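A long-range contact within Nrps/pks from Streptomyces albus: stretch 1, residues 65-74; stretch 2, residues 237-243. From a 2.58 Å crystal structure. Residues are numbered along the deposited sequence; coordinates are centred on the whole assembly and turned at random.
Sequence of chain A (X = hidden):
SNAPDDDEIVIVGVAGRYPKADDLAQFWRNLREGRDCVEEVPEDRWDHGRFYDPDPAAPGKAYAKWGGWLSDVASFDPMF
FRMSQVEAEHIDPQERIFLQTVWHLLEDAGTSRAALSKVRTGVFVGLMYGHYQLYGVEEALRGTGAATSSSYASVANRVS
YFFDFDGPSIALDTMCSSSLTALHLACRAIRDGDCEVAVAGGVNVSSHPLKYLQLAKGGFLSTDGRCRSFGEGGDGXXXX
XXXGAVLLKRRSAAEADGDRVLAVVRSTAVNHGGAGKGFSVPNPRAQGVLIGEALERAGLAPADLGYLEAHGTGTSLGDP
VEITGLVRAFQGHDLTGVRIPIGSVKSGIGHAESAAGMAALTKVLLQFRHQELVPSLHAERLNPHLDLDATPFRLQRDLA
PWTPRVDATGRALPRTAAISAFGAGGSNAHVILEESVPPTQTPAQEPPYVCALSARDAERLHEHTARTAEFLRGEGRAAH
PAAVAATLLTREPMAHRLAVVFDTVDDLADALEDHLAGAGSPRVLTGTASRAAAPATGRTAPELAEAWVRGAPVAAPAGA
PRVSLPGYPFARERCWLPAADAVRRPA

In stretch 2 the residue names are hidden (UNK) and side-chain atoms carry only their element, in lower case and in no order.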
ATOM      1  N   LYS A  65      18.193 -22.749   8.557  1.00 47.11           N
ATOM      2  CA  LYS A  65      18.553 -22.032   9.761  1.00 47.20           C
ATOM      3  C   LYS A  65      19.382 -20.768   9.485  1.00 47.33           C
ATOM      4  O   LYS A  65      20.132 -20.312  10.352  1.00 49.08           O
ATOM      5  CB  LYS A  65      19.342 -22.980  10.643  1.00 47.93           C
ATOM      6  CG  LYS A  65      20.460 -23.684   9.900  1.00 50.57           C
ATOM      7  CD  LYS A  65      21.321 -24.497  10.844  1.00 53.60           C
ATOM      8  CE  LYS A  65      22.465 -25.151  10.102  1.00 56.54           C
ATOM      9  NZ  LYS A  65      23.506 -25.660  11.032  1.00 60.42           N
ATOM     10  N   TRP A  66      19.218 -20.184   8.302  1.00 44.72           N
ATOM     11  CA  TRP A  66      20.056 -19.085   7.872  1.00 42.33           C
ATOM     12  C   TRP A  66      19.221 -17.871   7.556  1.00 41.62           C
ATOM     13  O   TRP A  66      18.011 -17.982   7.294  1.00 39.90           O
ATOM     14  CB  TRP A  66      20.831 -19.477   6.628  1.00 42.50           C
ATOM     15  CG  TRP A  66      21.742 -20.674   6.820  1.00 46.20           C
ATOM     16  CD1 TRP A  66      22.992 -20.685   7.398  1.00 47.83           C
ATOM     17  CD2 TRP A  66      21.485 -22.016   6.418  1.00 46.02           C
ATOM     18  NE1 TRP A  66      23.504 -21.951   7.395  1.00 47.77           N
ATOM     19  CE2 TRP A  66      22.610 -22.788   6.791  1.00 47.44           C
ATOM     20  CE3 TRP A  66      20.410 -22.642   5.798  1.00 47.61           C
ATOM     21  CZ2 TRP A  66      22.700 -24.147   6.544  1.00 47.96           C
ATOM     22  CZ3 TRP A  66      20.486 -24.007   5.563  1.00 50.92           C
ATOM     23  CH2 TRP A  66      21.635 -24.746   5.935  1.00 50.08           C
ATOM     24  N   GLY A  67      19.884 -16.711   7.573  1.00 39.34           N
ATOM     25  CA  GLY A  67      19.296 -15.496   7.047  1.00 38.07           C
ATOM     26  C   GLY A  67      20.281 -14.368   6.862  1.00 38.69           C
ATOM     27  O   GLY A  67      21.456 -14.474   7.261  1.00 39.52           O
ATOM     28  N   GLY A  68      19.799 -13.282   6.246  1.00 37.61           N
ATOM     29  CA  GLY A  68      20.509 -11.992   6.268  1.00 35.46           C
ATOM     30  C   GLY A  68      20.028 -11.162   7.422  1.00 34.83           C
ATOM     31  O   GLY A  68      18.897 -10.714   7.409  1.00 36.79           O
ATOM     32  N   TRP A  69      20.859 -10.968   8.437  1.00 35.52           N
ATOM     33  CA  TRP A  69      20.409 -10.354   9.689  1.00 35.69           C
ATOM     34  C   TRP A  69      20.936  -8.969   9.810  1.00 36.62           C
ATOM     35  O   TRP A  69      22.087  -8.745   9.494  1.00 37.38           O
ATOM     36  CB  TRP A  69      20.890 -11.160  10.884  1.00 36.39           C
ATOM     37  CG  TRP A  69      20.481 -12.558  10.741  1.00 38.15           C
ATOM     38  CD1 TRP A  69      21.244 -13.581  10.306  1.00 39.41           C
ATOM     39  CD2 TRP A  69      19.176 -13.084  10.929  1.00 38.44           C
ATOM     40  NE1 TRP A  69      20.512 -14.720  10.257  1.00 39.00           N
ATOM     41  CE2 TRP A  69      19.232 -14.438  10.640  1.00 39.13           C
ATOM     42  CE3 TRP A  69      17.967 -12.542  11.359  1.00 39.57           C
ATOM     43  CZ2 TRP A  69      18.126 -15.256  10.724  1.00 39.68           C
ATOM     44  CZ3 TRP A  69      16.880 -13.361  11.474  1.00 38.50           C
ATOM     45  CH2 TRP A  69      16.959 -14.689  11.138  1.00 38.98           C
ATOM     46  N   LEU A  70      20.102  -8.026  10.247  1.00 36.96           N
ATOM     47  CA  LEU A  70      20.611  -6.729  10.633  1.00 37.42           C
ATOM     48  C   LEU A  70      21.380  -6.917  11.904  1.00 40.23           C
ATOM     49  O   LEU A  70      21.016  -7.719  12.725  1.00 41.21           O
ATOM     50  CB  LEU A  70      19.480  -5.745  10.862  1.00 36.80           C
ATOM     51  CG  LEU A  70      18.772  -5.255   9.607  1.00 35.98           C
ATOM     52  CD1 LEU A  70      17.852  -4.111   9.949  1.00 35.88           C
ATOM     53  CD2 LEU A  70      19.762  -4.785   8.572  1.00 36.87           C
ATOM     54  N   SER A  71      22.437  -6.151  12.087  1.00 46.63           N
ATOM     55  CA  SER A  71      23.286  -6.316  13.272  1.00 51.23           C
ATOM     56  C   SER A  71      22.518  -6.156  14.591  1.00 53.60           C
ATOM     57  O   SER A  71      22.834  -6.839  15.587  1.00 54.42           O
ATOM     58  CB  SER A  71      24.515  -5.385  13.223  1.00 51.98           C
ATOM     59  OG  SER A  71      24.167  -4.066  13.581  1.00 57.07           O
ATOM     60  N   ASP A  72      21.517  -5.281  14.606  1.00 54.70           N
ATOM     61  CA  ASP A  72      20.757  -5.094  15.817  1.00 58.20           C
ATOM     62  C   ASP A  72      19.435  -4.400  15.588  1.00 56.54           C
ATOM     63  O   ASP A  72      19.421  -3.194  15.374  1.00 64.72           O
ATOM     64  CB  ASP A  72      21.581  -4.277  16.785  1.00 64.72           C
ATOM     65  CG  ASP A  72      20.809  -3.894  18.052  1.00 76.31           C
ATOM     66  OD1 ASP A  72      19.981  -4.701  18.610  1.00 71.91           O
ATOM     67  OD2 ASP A  72      21.083  -2.751  18.495  1.00 86.14           O
ATOM     68  N   VAL A  73      18.331  -5.138  15.726  1.00 51.55           N
ATOM     69  CA  VAL A  73      16.999  -4.627  15.398  1.00 47.04           C
ATOM     70  C   VAL A  73      16.199  -4.137  16.594  1.00 45.63           C
ATOM     71  O   VAL A  73      15.189  -3.486  16.422  1.00 46.08           O
ATOM     72  CB  VAL A  73      16.124  -5.666  14.665  1.00 47.06           C
ATOM     73  CG1 VAL A  73      16.583  -5.867  13.247  1.00 44.48           C
ATOM     74  CG2 VAL A  73      16.134  -6.988  15.401  1.00 51.20           C
ATOM     75  N   ALA A  74      16.627  -4.446  17.805  1.00 47.64           N
ATOM     76  CA  ALA A  74      15.921  -3.966  19.011  1.00 47.32           C
ATOM     77  C   ALA A  74      16.191  -2.506  19.317  1.00 44.85           C
ATOM     78  O   ALA A  74      15.378  -1.853  19.925  1.00 45.68           O
ATOM     79  CB  ALA A  74      16.308  -4.795  20.204  1.00 47.73           C
ATOM     80  N   UNK A 237      15.291 -19.739  -1.617  1.00 36.35           N
ATOM     81  CA  UNK A 237      15.988 -18.536  -1.193  1.00 36.23           C
ATOM     82  C   UNK A 237      16.244 -18.513   0.286  1.00 35.20           C
ATOM     83  O   UNK A 237      15.914 -19.437   0.987  1.00 35.83           O
ATOM     84  c   UNK A 237      15.214 -17.299  -1.642  1.00 36.29           C
ATOM     85  c   UNK A 237      13.830 -17.130  -1.069  1.00 36.67           C
ATOM     86  c   UNK A 237      13.614 -16.458   0.129  1.00 38.35           C
ATOM     87  c   UNK A 237      12.317 -16.272   0.614  1.00 37.97           C
ATOM     88  o   UNK A 237       9.972 -16.609   0.311  1.00 39.12           O
ATOM     89  c   UNK A 237      11.459 -17.389  -1.280  1.00 36.62           C
ATOM     90  c   UNK A 237      11.257 -16.747  -0.118  1.00 36.68           C
ATOM     91  c   UNK A 237      12.738 -17.579  -1.750  1.00 37.70           C
ATOM     92  N   UNK A 238      16.873 -17.460   0.739  1.00 35.00           N
ATOM     93  CA  UNK A 238      17.067 -17.240   2.162  1.00 36.12           C
ATOM     94  C   UNK A 238      16.561 -15.841   2.566  1.00 34.80           C
ATOM     95  O   UNK A 238      16.883 -14.851   1.935  1.00 34.76           O
ATOM     96  c   UNK A 238      18.542 -17.454   2.533  1.00 35.72           C
ATOM     97  c   UNK A 238      18.769 -17.176   3.992  1.00 37.67           C
ATOM     98  c   UNK A 238      19.455 -16.575   1.741  1.00 36.22           C
ATOM     99  N   UNK A 239      15.753 -15.756   3.611  1.00 35.22           N
ATOM    100  CA  UNK A 239      15.272 -14.440   3.998  1.00 35.96           C
ATOM    101  C   UNK A 239      16.391 -13.509   4.450  1.00 35.14           C
ATOM    102  O   UNK A 239      17.401 -13.930   5.020  1.00 37.34           O
ATOM    103  c   UNK A 239      14.327 -14.735   5.182  1.00 35.65           C
ATOM    104  c   UNK A 239      15.287 -16.770   4.558  1.00 37.33           C
ATOM    105  c   UNK A 239      14.007 -16.173   5.084  1.00 35.65           C
ATOM    106  N   UNK A 240      16.197 -12.243   4.205  1.00 33.53           N
ATOM    107  CA  UNK A 240      17.094 -11.260   4.733  1.00 34.42           C
ATOM    108  C   UNK A 240      16.357 -10.019   5.202  1.00 34.13           C
ATOM    109  O   UNK A 240      15.243  -9.738   4.735  1.00 32.41           O
ATOM    110  c   UNK A 240      18.097 -10.883   3.684  1.00 35.03           C
ATOM    111  N   UNK A 241      16.997  -9.298   6.121  1.00 33.23           N
ATOM    112  CA  UNK A 241      16.424  -8.117   6.711  1.00 33.23           C
ATOM    113  C   UNK A 241      16.985  -6.834   6.049  1.00 33.01           C
ATOM    114  O   UNK A 241      18.060  -6.821   5.465  1.00 31.79           O
ATOM    115  c   UNK A 241      16.369  -9.108  10.466  1.00 35.93           C
ATOM    116  o   UNK A 241      15.478  -9.313  11.312  1.00 38.23           O
ATOM    117  o   UNK A 241      17.521  -8.830  10.813  1.00 37.05           O
ATOM    118  c   UNK A 241      16.043  -9.185   8.972  1.00 35.74           C
ATOM    119  c   UNK A 241      16.745  -8.108   8.174  1.00 34.58           C
ATOM    120  N   UNK A 242      16.221  -5.768   6.088  1.00 31.99           N
ATOM    121  CA  UNK A 242      16.708  -4.527   5.542  1.00 31.77           C
ATOM    122  C   UNK A 242      15.747  -3.365   5.657  1.00 30.69           C
ATOM    123  O   UNK A 242      14.547  -3.533   5.822  1.00 31.67           O
ATOM    124  N   UNK A 243      16.305  -2.183   5.531  1.00 30.43           N
ATOM    125  CA  UNK A 243      15.555  -0.948   5.522  1.00 31.13           C
ATOM    126  C   UNK A 243      16.239  -0.045   4.505  1.00 32.33           C
ATOM    127  O   UNK A 243      17.491   0.052   4.499  1.00 32.54           O
ATOM    128  c   UNK A 243      15.670  -0.283   6.883  1.00 31.67           C
ATOM    129  o   UNK A 243      14.702   0.719   7.042  1.00 33.75           O
TER

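Position 237 carries eight side-chain atoms: one carbon leading into a ring of six carbons that bears a single oxygen. They stay out of reach of stretch 1. A six-membered carbon ring with one hydroxyl is a phenol, so the residue is Tyr237.

Position 238 has three side-chain carbons, one attached to CA and carrying the other two. One of the two outer carbons lies 3.5 Å from Trp66 O and 3.5 Å from Gly67 CA. Branching at the first carbon with no heteroatom resembles threonine in shape, but a threonine would need an oxygen on one arm; the element labels assign carbon to both, which makes this Val238. Its CB points toward stretch 1, and the contacting carbon is CG2. The same CG2 meets Trp66 CB at 4.1 Å, an apolar contact made at the root of the tryptophan side chain, whose end leads away.

At position 239 three carbons close a ring onto the backbone nitrogen, and the ring carbon bonded to that nitrogen lies 4.0 Å from Trp66 O. This covalent arrangement is unique to proline, so the residue is Pro239, and the contacting carbon is CD. The ring leaves this nitrogen without a hydrogen to donate, but the carbonyl remains available: Gly68 N donates to Pro239 O at 2.8 Å with an N-H...O angle of 164°, close to linear.

Position 240 shows one carbon beyond CA and nothing more; that carbon lies 3.7 Å from Gly68 CA. Hence Ala240. Its CA is 3.8 Å from the CA of Gly68, close enough that side-chain room matters: an ideal CB built on Gly68 would fall 2.6 Å from Ala240 CB, a clash. Gly68 O also receives a CA-H...O contact from Ala240 CA at 3.3 Å.

Position 241 has three carbons in a chain, the last bearing two oxygens, one of which lies 2.8 Å from Leu70 N. The two oxygens establish a carboxylate, and the two preceding carbons distinguish it from the shorter aspartate: Glu241. Its chi1 of -69° (m) and chi2 of -178° (t) carry the carboxylate to the backbone of stretch 1, where OE2 accepts from Leu70 N with an angle of 164°. OE2 is also 3.8 Å from Trp69 CE3, oblique to that ring, and 3.9 Å from Val73 CG1.

Position 242 has no side-chain atoms, and its CA approaches Leu70 CD2 at 4.3 Å. The absence of a side chain identifies Gly242.

Position 243 bears one carbon followed by one oxygen. Its CB comes no nearer to stretch 1 than 5.4 Å, at Leu70 CD1. The hydroxymethyl group identifies Ser243, whose OG is hydrogen-bonded elsewhere in the structure.

The contact is organised around a single beta bridge pairing Gly68 with Ala240. Gly68 uses both backbone polar groups, giving its N-H to Pro239 O and accepting from Glu241 N through Gly68 O at 2.7 Å and 147°. Beyond this bridge, the Glu241 carboxylate takes up the N-H of Leu70, extending the polar link through a side chain, while Val238 packs against Trp66 and Gly67. Together the stretches bury 414 Å², and the touching residues are at least 168 apart in sequence.

Stretch 2, residues 237-243: YVPAEGS
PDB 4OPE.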